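Local coordinates for SusD superfamily protein (Bacteroides thetaiotaomicron, PDB 3MCX) that is of unknown function but, as a SusD-family protein of the outer membrane, probably takes part in capturing glycans at the cell surface, at residues Q174-V179 with L213-Y218; Y144-G149 with E451-R456; A204-S209 with C352-S357. All coordinates share one frame; numbering follows the deposited sequence.

Contact 1 of 3, residues Q174-V179 with L213-Y218. With ZN (zinc ion), chain B.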
loop_
_atom_site.group_PDB
_atom_site.type_symbol
_atom_site.label_atom_id
_atom_site.label_comp_id
_atom_site.label_asym_id
_atom_site.label_seq_id
_atom_site.Cartn_x
_atom_site.Cartn_y
_atom_site.Cartn_z
ATOM N N GLN A 174 -14.351 5.647 13.681
ATOM C CA GLN A 174 -13.630 6.577 14.523
ATOM C C GLN A 174 -12.180 6.695 14.082
ATOM O O GLN A 174 -11.600 7.788 14.039
ATOM C CB GLN A 174 -13.720 6.128 15.972
ATOM C CG GLN A 174 -15.078 6.394 16.615
ATOM C CD GLN A 174 -15.207 5.805 18.005
ATOM O OE1 GLN A 174 -14.667 4.722 18.281
ATOM N NE2 GLN A 174 -15.929 6.488 18.877
ATOM N N CYS A 175 -11.613 5.566 13.680
ATOM C CA CYS A 175 -10.249 5.558 13.172
ATOM C C CYS A 175 -10.146 6.345 11.878
ATOM O O CYS A 175 -9.261 7.185 11.727
ATOM C CB CYS A 175 -9.749 4.118 13.006
ATOM S SG CYS A 175 -9.475 3.280 14.578
ATOM N N TYR A 176 -11.038 6.077 10.927
ATOM C CA TYR A 176 -11.013 6.853 9.676
ATOM C C TYR A 176 -11.210 8.365 9.910
ATOM O O TYR A 176 -10.588 9.186 9.245
ATOM C CB TYR A 176 -12.023 6.326 8.652
ATOM C CG TYR A 176 -11.554 5.207 7.744
ATOM C CD1 TYR A 176 -11.526 3.887 8.160
ATOM C CD2 TYR A 176 -11.203 5.476 6.439
ATOM C CE1 TYR A 176 -11.125 2.863 7.302
ATOM C CE2 TYR A 176 -10.802 4.463 5.575
ATOM C CZ TYR A 176 -10.797 3.161 6.008
ATOM O OH TYR A 176 -10.418 2.164 5.126
ATOM N N GLU A 177 -12.077 8.727 10.838
ATOM C CA GLU A 177 -12.266 10.160 11.174
ATOM C C GLU A 177 -10.935 10.772 11.585
ATOM O O GLU A 177 -10.593 11.867 11.163
ATOM C CB GLU A 177 -13.237 10.356 12.301
ATOM C CG GLU A 177 -14.661 10.175 11.945
ATOM C CD GLU A 177 -15.542 10.360 13.172
ATOM O OE1 GLU A 177 -15.037 10.206 14.329
ATOM O OE2 GLU A 177 -16.738 10.693 12.973
ATOM N N GLN A 178 -10.172 10.048 12.394
ATOM C CA GLN A 178 -8.874 10.589 12.860
ATOM C C GLN A 178 -7.851 10.655 11.725
ATOM O O GLN A 178 -7.092 11.647 11.661
ATOM C CB GLN A 178 -8.341 9.764 14.036
ATOM C CG GLN A 178 -7.112 10.344 14.698
ATOM C CD GLN A 178 -7.382 11.662 15.351
ATOM O OE1 GLN A 178 -8.249 11.777 16.225
ATOM N NE2 GLN A 178 -6.627 12.687 14.951
ATOM N N VAL A 179 -7.868 9.645 10.837
ATOM C CA VAL A 179 -6.987 9.657 9.689
ATOM C C VAL A 179 -7.240 10.884 8.822
ATOM O O VAL A 179 -6.316 11.618 8.451
ATOM C CB VAL A 179 -7.192 8.420 8.841
ATOM C CG1 VAL A 179 -6.424 8.541 7.497
ATOM C CG2 VAL A 179 -6.776 7.148 9.639
ATOM N N LEU A 213 -11.781 6.941 -0.804
ATOM C CA LEU A 213 -12.306 5.912 -1.712
ATOM C C LEU A 213 -12.683 4.658 -0.900
ATOM O O LEU A 213 -13.741 4.069 -1.107
ATOM C CB LEU A 213 -11.279 5.571 -2.822
ATOM C CG LEU A 213 -11.737 4.601 -3.915
ATOM C CD1 LEU A 213 -12.989 5.049 -4.700
ATOM C CD2 LEU A 213 -10.550 4.325 -4.849
ATOM N N ASN A 214 -11.828 4.265 0.034
ATOM C CA ASN A 214 -12.054 3.051 0.860
ATOM C C ASN A 214 -13.096 3.292 1.953
ATOM O O ASN A 214 -13.567 2.350 2.579
ATOM C CB ASN A 214 -10.721 2.524 1.401
ATOM C CG ASN A 214 -9.965 1.770 0.356
ATOM O OD1 ASN A 214 -10.395 0.666 -0.033
ATOM N ND2 ASN A 214 -8.885 2.373 -0.169
HETATM N N MSE A 215 -13.507 4.543 2.136
HETATM C CA MSE A 215 -14.674 4.852 2.975
HETATM C C MSE A 215 -15.950 4.916 2.156
HETATM O O MSE A 215 -17.041 5.138 2.730
HETATM C CB MSE A 215 -14.557 6.223 3.611
HETATM C CG MSE A 215 -13.532 6.378 4.610
HETATM SE SE MSE A 215 -13.459 8.233 5.211
HETATM C CE MSE A 215 -14.649 8.373 6.145
ATOM N N GLY A 216 -15.857 4.793 0.830
ATOM C CA GLY A 216 -17.013 4.985 -0.037
ATOM C C GLY A 216 -17.475 6.441 -0.085
ATOM O O GLY A 216 -18.620 6.732 -0.413
ATOM N N GLU A 217 -16.582 7.352 0.303
ATOM C CA GLU A 217 -16.813 8.815 0.239
ATOM C C GLU A 217 -16.371 9.296 -1.143
ATOM O O GLU A 217 -15.301 9.933 -1.321
ATOM C CB GLU A 217 -16.049 9.559 1.333
ATOM C CG GLU A 217 -16.646 9.335 2.723
ATOM C CD GLU A 217 -17.885 10.138 2.999
ATOM O OE1 GLU A 217 -18.297 11.019 2.182
ATOM O OE2 GLU A 217 -18.468 9.886 4.077
ATOM N N TYR A 218 -17.192 8.961 -2.132
ATOM C CA TYR A 218 -16.757 9.098 -3.531
ATOM C C TYR A 218 -16.539 10.537 -3.958
ATOM O O TYR A 218 -15.542 10.815 -4.632
ATOM C CB TYR A 218 -17.705 8.366 -4.491
ATOM C CG TYR A 218 -17.877 6.904 -4.131
ATOM C CD1 TYR A 218 -16.798 6.044 -4.153
ATOM C CD2 TYR A 218 -19.121 6.406 -3.773
ATOM C CE1 TYR A 218 -16.963 4.678 -3.795
ATOM C CE2 TYR A 218 -19.295 5.082 -3.421
ATOM C CZ TYR A 218 -18.238 4.247 -3.432
ATOM O OH TYR A 218 -18.411 2.911 -3.076
HETATM ZN ZN ZN B . -16.011 10.481 15.957
HETATM O O HOH W 1 -14.449 9.829 17.009
#
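A Met-aromatic contact between Tyr176, on helix 172-186, and Met215, near the C-terminal end of helix 201-214, joins these two helices of a SusD-family, TPR-clan fold. Met215 is selenomethionine, selenium standing in for sulfur. Its SE lies 5.0 Å from the centroid of the Tyr176 ring and 64° off the ring normal, an oblique approach on the CD2 side, where SE comes within 3.8 Å of Tyr176 CD2. Ring and methionine chain run alongside one another, pointing opposite ways. Met215 is extended at chi2 (176°), which carries SE on to 4.2 Å from Tyr176 CB, near the root of the ring. At the far end, Tyr176 OH passes 3.8 Å from Asn214 CB; the Asn214 amide itself turns away, bonded through ND2 to Arg210 O and through OD1 to Arg426. Just beyond Met215, Gly216 closes the helix in a Schellman motif, with positive phi. Tyr144 packs edge-to-face on Tyr176. Next to the tyrosine, Glu177 leads away from the contact and binds a zinc ion through OE1 at 1.9 Å, with a water as a second ligand. The buried contact is thus apolar and probably rests on dispersion between ring and chalcogen side chain, while the metal-binding carboxylate stays on the exposed side.

Contact 2 of 3, residues Y144-G149 with E451-R456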
loop_
_atom_site.group_PDB
_atom_site.type_symbol
_atom_site.label_atom_id
_atom_site.label_comp_id
_atom_site.label_asym_id
_atom_site.label_seq_id
_atom_site.Cartn_x
_atom_site.Cartn_y
_atom_site.Cartn_z
ATOM N N TYR A 144 -14.325 -0.656 6.054
ATOM C CA TYR A 144 -15.274 0.406 6.405
ATOM C C TYR A 144 -16.608 0.248 5.670
ATOM O O TYR A 144 -17.683 0.416 6.249
ATOM C CB TYR A 144 -14.663 1.779 6.104
ATOM C CG TYR A 144 -15.509 2.983 6.434
ATOM C CD1 TYR A 144 -16.567 3.338 5.624
ATOM C CD2 TYR A 144 -15.236 3.781 7.539
ATOM C CE1 TYR A 144 -17.366 4.430 5.899
ATOM C CE2 TYR A 144 -16.020 4.887 7.822
ATOM C CZ TYR A 144 -17.089 5.189 7.013
ATOM O OH TYR A 144 -17.903 6.289 7.262
ATOM N N THR A 145 -16.522 -0.026 4.373
ATOM C CA THR A 145 -17.722 -0.023 3.539
ATOM C C THR A 145 -18.653 -1.193 3.769
ATOM O O THR A 145 -19.771 -1.208 3.261
ATOM C CB THR A 145 -17.352 0.063 2.038
ATOM O OG1 THR A 145 -16.354 -0.907 1.740
ATOM C CG2 THR A 145 -16.811 1.451 1.693
ATOM N N ASN A 146 -18.242 -2.181 4.550
ATOM C CA ASN A 146 -19.177 -3.241 4.922
ATOM C C ASN A 146 -20.331 -2.733 5.797
ATOM O O ASN A 146 -21.406 -3.315 5.783
ATOM C CB ASN A 146 -18.474 -4.391 5.663
ATOM C CG ASN A 146 -17.663 -5.301 4.766
ATOM O OD1 ASN A 146 -17.483 -5.031 3.572
ATOM N ND2 ASN A 146 -17.185 -6.404 5.340
ATOM N N ASP A 147 -20.072 -1.688 6.588
ATOM C CA ASP A 147 -20.955 -1.351 7.703
ATOM C C ASP A 147 -20.762 0.097 8.199
ATOM O O ASP A 147 -20.950 0.376 9.386
ATOM C CB ASP A 147 -20.672 -2.346 8.857
ATOM C CG ASP A 147 -19.243 -2.243 9.389
ATOM O OD1 ASP A 147 -18.377 -1.594 8.757
ATOM O OD2 ASP A 147 -19.018 -2.850 10.474
ATOM N N LYS A 148 -20.360 0.990 7.296
ATOM C CA LYS A 148 -20.037 2.380 7.668
ATOM C C LYS A 148 -19.083 2.438 8.872
ATOM O O LYS A 148 -19.205 3.276 9.745
ATOM C CB LYS A 148 -21.299 3.194 7.919
ATOM C CG LYS A 148 -22.232 3.306 6.667
ATOM C CD LYS A 148 -21.569 4.206 5.600
ATOM C CE LYS A 148 -22.461 4.431 4.344
ATOM N NZ LYS A 148 -21.663 5.082 3.239
ATOM N N GLY A 149 -18.117 1.532 8.875
ATOM C CA GLY A 149 -17.108 1.480 9.919
ATOM C C GLY A 149 -17.602 1.177 11.307
ATOM O O GLY A 149 -16.952 1.547 12.292
ATOM N N GLU A 451 -14.899 -14.074 0.730
ATOM C CA GLU A 451 -15.891 -12.996 0.656
ATOM C C GLU A 451 -15.413 -11.762 1.397
ATOM O O GLU A 451 -14.611 -11.857 2.327
ATOM C CB GLU A 451 -17.231 -13.441 1.235
ATOM C CG GLU A 451 -17.828 -14.648 0.546
ATOM C CD GLU A 451 -18.525 -14.325 -0.770
ATOM O OE1 GLU A 451 -18.332 -13.209 -1.331
ATOM O OE2 GLU A 451 -19.264 -15.233 -1.223
ATOM N N ALA A 452 -15.922 -10.588 0.985
ATOM C CA ALA A 452 -15.536 -9.312 1.606
ATOM C C ALA A 452 -16.052 -9.151 3.038
ATOM O O ALA A 452 -15.584 -8.285 3.774
ATOM C CB ALA A 452 -16.005 -8.120 0.739
ATOM N N THR A 453 -16.918 -10.050 3.443
ATOM C CA THR A 453 -17.450 -10.151 4.798
ATOM C C THR A 453 -16.801 -11.292 5.599
ATOM O O THR A 453 -17.185 -11.512 6.750
ATOM C CB THR A 453 -18.942 -10.381 4.758
ATOM O OG1 THR A 453 -19.241 -11.478 3.874
ATOM C CG2 THR A 453 -19.670 -9.088 4.255
ATOM N N ASP A 454 -15.797 -11.956 5.035
ATOM C CA ASP A 454 -15.161 -13.065 5.755
ATOM C C ASP A 454 -14.442 -12.514 7.010
ATOM O O ASP A 454 -13.678 -11.581 6.918
ATOM C CB ASP A 454 -14.179 -13.772 4.817
ATOM C CG ASP A 454 -13.713 -15.123 5.342
ATOM O OD1 ASP A 454 -13.070 -15.138 6.431
ATOM O OD2 ASP A 454 -13.927 -16.168 4.662
ATOM N N LEU A 455 -14.712 -13.146 8.153
ATOM C CA LEU A 455 -14.106 -12.703 9.420
ATOM C C LEU A 455 -12.600 -12.676 9.303
ATOM O O LEU A 455 -11.971 -11.867 9.994
ATOM C CB LEU A 455 -14.538 -13.559 10.607
ATOM C CG LEU A 455 -16.022 -13.665 10.883
ATOM C CD1 LEU A 455 -16.273 -14.603 12.043
ATOM C CD2 LEU A 455 -16.560 -12.276 11.105
ATOM N N ARG A 456 -12.008 -13.539 8.468
ATOM C CA ARG A 456 -10.547 -13.601 8.385
ATOM C C ARG A 456 -9.892 -12.411 7.677
ATOM O O ARG A 456 -8.662 -12.282 7.693
ATOM C CB ARG A 456 -10.115 -14.925 7.736
ATOM C CG ARG A 456 -10.574 -16.142 8.498
ATOM C CD ARG A 456 -10.403 -17.421 7.703
ATOM N NE ARG A 456 -11.204 -17.382 6.497
ATOM C CZ ARG A 456 -11.088 -18.252 5.510
ATOM N NH1 ARG A 456 -10.190 -19.239 5.598
ATOM N NH2 ARG A 456 -11.887 -18.162 4.441
#
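The flat amide of Asn146 meets the turn around Ala452 at its ND2 edge: Ala452 O lies in the amide plane, 2.9 Å from Asn146 ND2, and the N-H points almost straight at it (178°). Asn146 CG sits beside the backbone N, anti to the carbonyl carbon (chi1 -76°), which points the amide at the 451-454 turn. At the carbonyl, the donor stands 38° above the plane. Thr453 CG2 comes to 3.8 Å from the same ND2. Within segment 144-149 the Tyr144 ring carries the Lys148-Gly149 peptide over the centre of one face. Within 451-456 the Arg456 guanidinium presents its edge to Asp454, NE to OD1 and NH2 to OD2 in a side-on salt bridge, while Arg456 N also binds Asp454 OD1 in an Asx turn. Ala452 sits in the type I turn closed by Asp454 N to Glu451 O. An alanine in place of Asn146 would lose the amide, and Ala452 O would probably be left without this donor. One near-linear neutral bond, with a methyl beside it, therefore joins loops 302 residues apart, while the Asp454-Arg456 salt bridge lies within the second segment and takes no part.

Contact 3 of 3, residues A204-S209 with C352-S357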
loop_
_atom_site.group_PDB
_atom_site.type_symbol
_atom_site.label_atom_id
_atom_site.label_comp_id
_atom_site.label_asym_id
_atom_site.label_seq_id
_atom_site.Cartn_x
_atom_site.Cartn_y
_atom_site.Cartn_z
ATOM N N ALA A 204 -0.167 14.175 0.113
ATOM C CA ALA A 204 -1.229 14.118 1.107
ATOM C C ALA A 204 -2.639 14.087 0.485
ATOM O O ALA A 204 -3.494 13.318 0.922
ATOM C CB ALA A 204 -1.100 15.279 2.140
ATOM N N GLN A 205 -2.876 14.883 -0.543
ATOM C CA GLN A 205 -4.164 14.820 -1.231
ATOM C C GLN A 205 -4.319 13.480 -1.945
ATOM O O GLN A 205 -5.417 12.930 -1.945
ATOM C CB GLN A 205 -4.322 15.987 -2.219
ATOM C CG GLN A 205 -4.733 17.299 -1.593
ATOM C CD GLN A 205 -6.218 17.296 -1.206
ATOM O OE1 GLN A 205 -6.629 16.574 -0.307
ATOM N NE2 GLN A 205 -7.015 18.078 -1.909
ATOM N N ALA A 206 -3.245 12.953 -2.529
ATOM C CA ALA A 206 -3.273 11.634 -3.169
ATOM C C ALA A 206 -3.651 10.572 -2.140
ATOM O O ALA A 206 -4.538 9.744 -2.376
ATOM C CB ALA A 206 -1.900 11.304 -3.803
ATOM N N LEU A 207 -3.013 10.611 -0.976
ATOM C CA LEU A 207 -3.341 9.638 0.069
ATOM C C LEU A 207 -4.780 9.813 0.563
ATOM O O LEU A 207 -5.495 8.816 0.796
ATOM C CB LEU A 207 -2.382 9.756 1.256
ATOM C CG LEU A 207 -0.950 9.315 0.956
ATOM C CD1 LEU A 207 -0.027 9.801 2.107
ATOM C CD2 LEU A 207 -0.879 7.772 0.690
ATOM N N LEU A 208 -5.237 11.056 0.697
ATOM C CA LEU A 208 -6.633 11.282 1.043
ATOM C C LEU A 208 -7.582 10.683 0.000
ATOM O O LEU A 208 -8.636 10.165 0.362
ATOM C CB LEU A 208 -6.915 12.773 1.257
ATOM C CG LEU A 208 -6.617 13.291 2.674
ATOM C CD1 LEU A 208 -6.526 14.854 2.654
ATOM C CD2 LEU A 208 -7.698 12.812 3.652
ATOM N N SER A 209 -7.223 10.719 -1.283
ATOM C CA SER A 209 -8.088 10.075 -2.292
ATOM C C SER A 209 -8.218 8.581 -2.041
ATOM O O SER A 209 -9.313 8.018 -2.207
ATOM C CB SER A 209 -7.684 10.384 -3.745
ATOM O OG SER A 209 -6.537 9.665 -4.163
ATOM N N CYS A 352 8.035 3.376 -3.334
ATOM C CA CYS A 352 7.021 4.320 -3.754
ATOM C C CYS A 352 5.736 4.000 -3.010
ATOM O O CYS A 352 5.227 2.854 -3.056
ATOM C CB CYS A 352 6.808 4.212 -5.258
ATOM S SG CYS A 352 5.548 5.374 -5.843
ATOM N N ILE A 353 5.265 4.973 -2.229
ATOM C CA ILE A 353 4.074 4.825 -1.414
ATOM C C ILE A 353 2.803 5.131 -2.198
ATOM O O ILE A 353 1.813 4.426 -2.056
ATOM C CB ILE A 353 4.177 5.720 -0.150
ATOM C CG1 ILE A 353 5.448 5.440 0.644
ATOM C CG2 ILE A 353 2.892 5.585 0.741
ATOM C CD1 ILE A 353 5.601 4.014 1.154
ATOM N N ILE A 354 2.826 6.172 -3.031
ATOM C CA ILE A 354 1.694 6.467 -3.908
ATOM C C ILE A 354 2.200 7.215 -5.139
ATOM O O ILE A 354 3.110 8.034 -5.058
ATOM C CB ILE A 354 0.560 7.231 -3.154
ATOM C CG1 ILE A 354 -0.687 7.390 -4.019
ATOM C CG2 ILE A 354 1.060 8.571 -2.640
ATOM C CD1 ILE A 354 -1.972 7.624 -3.202
ATOM N N ARG A 355 1.627 6.889 -6.289
ATOM C CA ARG A 355 2.000 7.529 -7.539
ATOM C C ARG A 355 0.778 7.936 -8.373
ATOM O O ARG A 355 -0.364 7.551 -8.112
ATOM C CB ARG A 355 2.956 6.654 -8.340
ATOM C CG ARG A 355 2.383 5.386 -8.851
ATOM C CD ARG A 355 3.453 4.594 -9.605
ATOM N NE ARG A 355 2.982 3.260 -9.999
ATOM C CZ ARG A 355 2.389 2.912 -11.151
ATOM N NH1 ARG A 355 2.291 3.747 -12.182
ATOM N NH2 ARG A 355 1.957 1.677 -11.303
ATOM N N LEU A 356 1.053 8.754 -9.374
ATOM C CA LEU A 356 0.005 9.436 -10.097
ATOM C C LEU A 356 -0.988 8.467 -10.758
ATOM O O LEU A 356 -2.166 8.790 -10.833
ATOM C CB LEU A 356 0.634 10.380 -11.117
ATOM C CG LEU A 356 -0.242 11.454 -11.745
ATOM C CD1 LEU A 356 -0.880 12.366 -10.668
ATOM C CD2 LEU A 356 0.513 12.263 -12.804
ATOM N N SER A 357 -0.539 7.327 -11.297
ATOM C CA SER A 357 -1.500 6.410 -11.944
ATOM C C SER A 357 -2.621 6.009 -10.969
ATOM O O SER A 357 -3.794 5.895 -11.384
ATOM C CB SER A 357 -0.845 5.132 -12.483
ATOM O OG SER A 357 -0.112 5.363 -13.672
#
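Ile354 reaches from strand 351-355 onto helix 201-214 and sets its two branches against two successive residues, Ala206 and Leu207. The short helix and strand segments run nearly at right angles (81°), with 8.9 Å between their axes. CG1 of Ile354 is anti to the backbone N (chi1 -173°), which extends that branch to the helix backbone. Its CD1 lies 3.7 Å from Ala206 CB. The same Ile354 CD1 comes to 3.4 Å from Ala206 O. The other branch, CG2, meets Leu207 CD2 at 3.9 Å, the leucine and isoleucine crossing at a slant. Leu207 starts off to one side of the strand, but its end swings nearer, and CD2 also touches Ile353 CG2 at 4.4 Å. Ile353 and Ile354 form a classic beta bulge opposite Phe258 of the antiparallel strand 256-260, and Ile353 O is bonded by Arg210, from the next turn of the same helix. Arg355 points away from the contact, into salt bridges with Glu255, Glu413 and Glu417. The nearest polar atom to the methyl, Ala206 O, is served within the helix: Ser209 OG donates to it at 2.7 Å, in the carbonyl plane and on a lone pair. The buried contact is therefore joined by apolar side chains, with the helix backbone under the methyl; the carbonyls beside it are met by Ser209 and Arg210, Asn362 of helix 356-370 bonds the serine hydroxyl, and the charged arginine is kept to the side of the strand turned from the helix.

Following the chain from the N terminus, contact 2 opens first, in the loop after helix 115-140, and closes last, near the C terminus, so that contacts 1 and 3 both nest inside its loop. Contact 1 opens next on helix 172-186; contact 3 opens on helix 201-214 before contact 1 closes at that helix's end, so the two loops cross and share this helix. Contact 3 then closes at strand 351-355. Contacts 1 and 2 touch directly: Tyr144 and Thr145 pack on the turn at Asn214 to Gly216. Together they join helices 172-186 and 201-214, strand 351-355, the loop after helix 115-140 and the loop before helix 463-468.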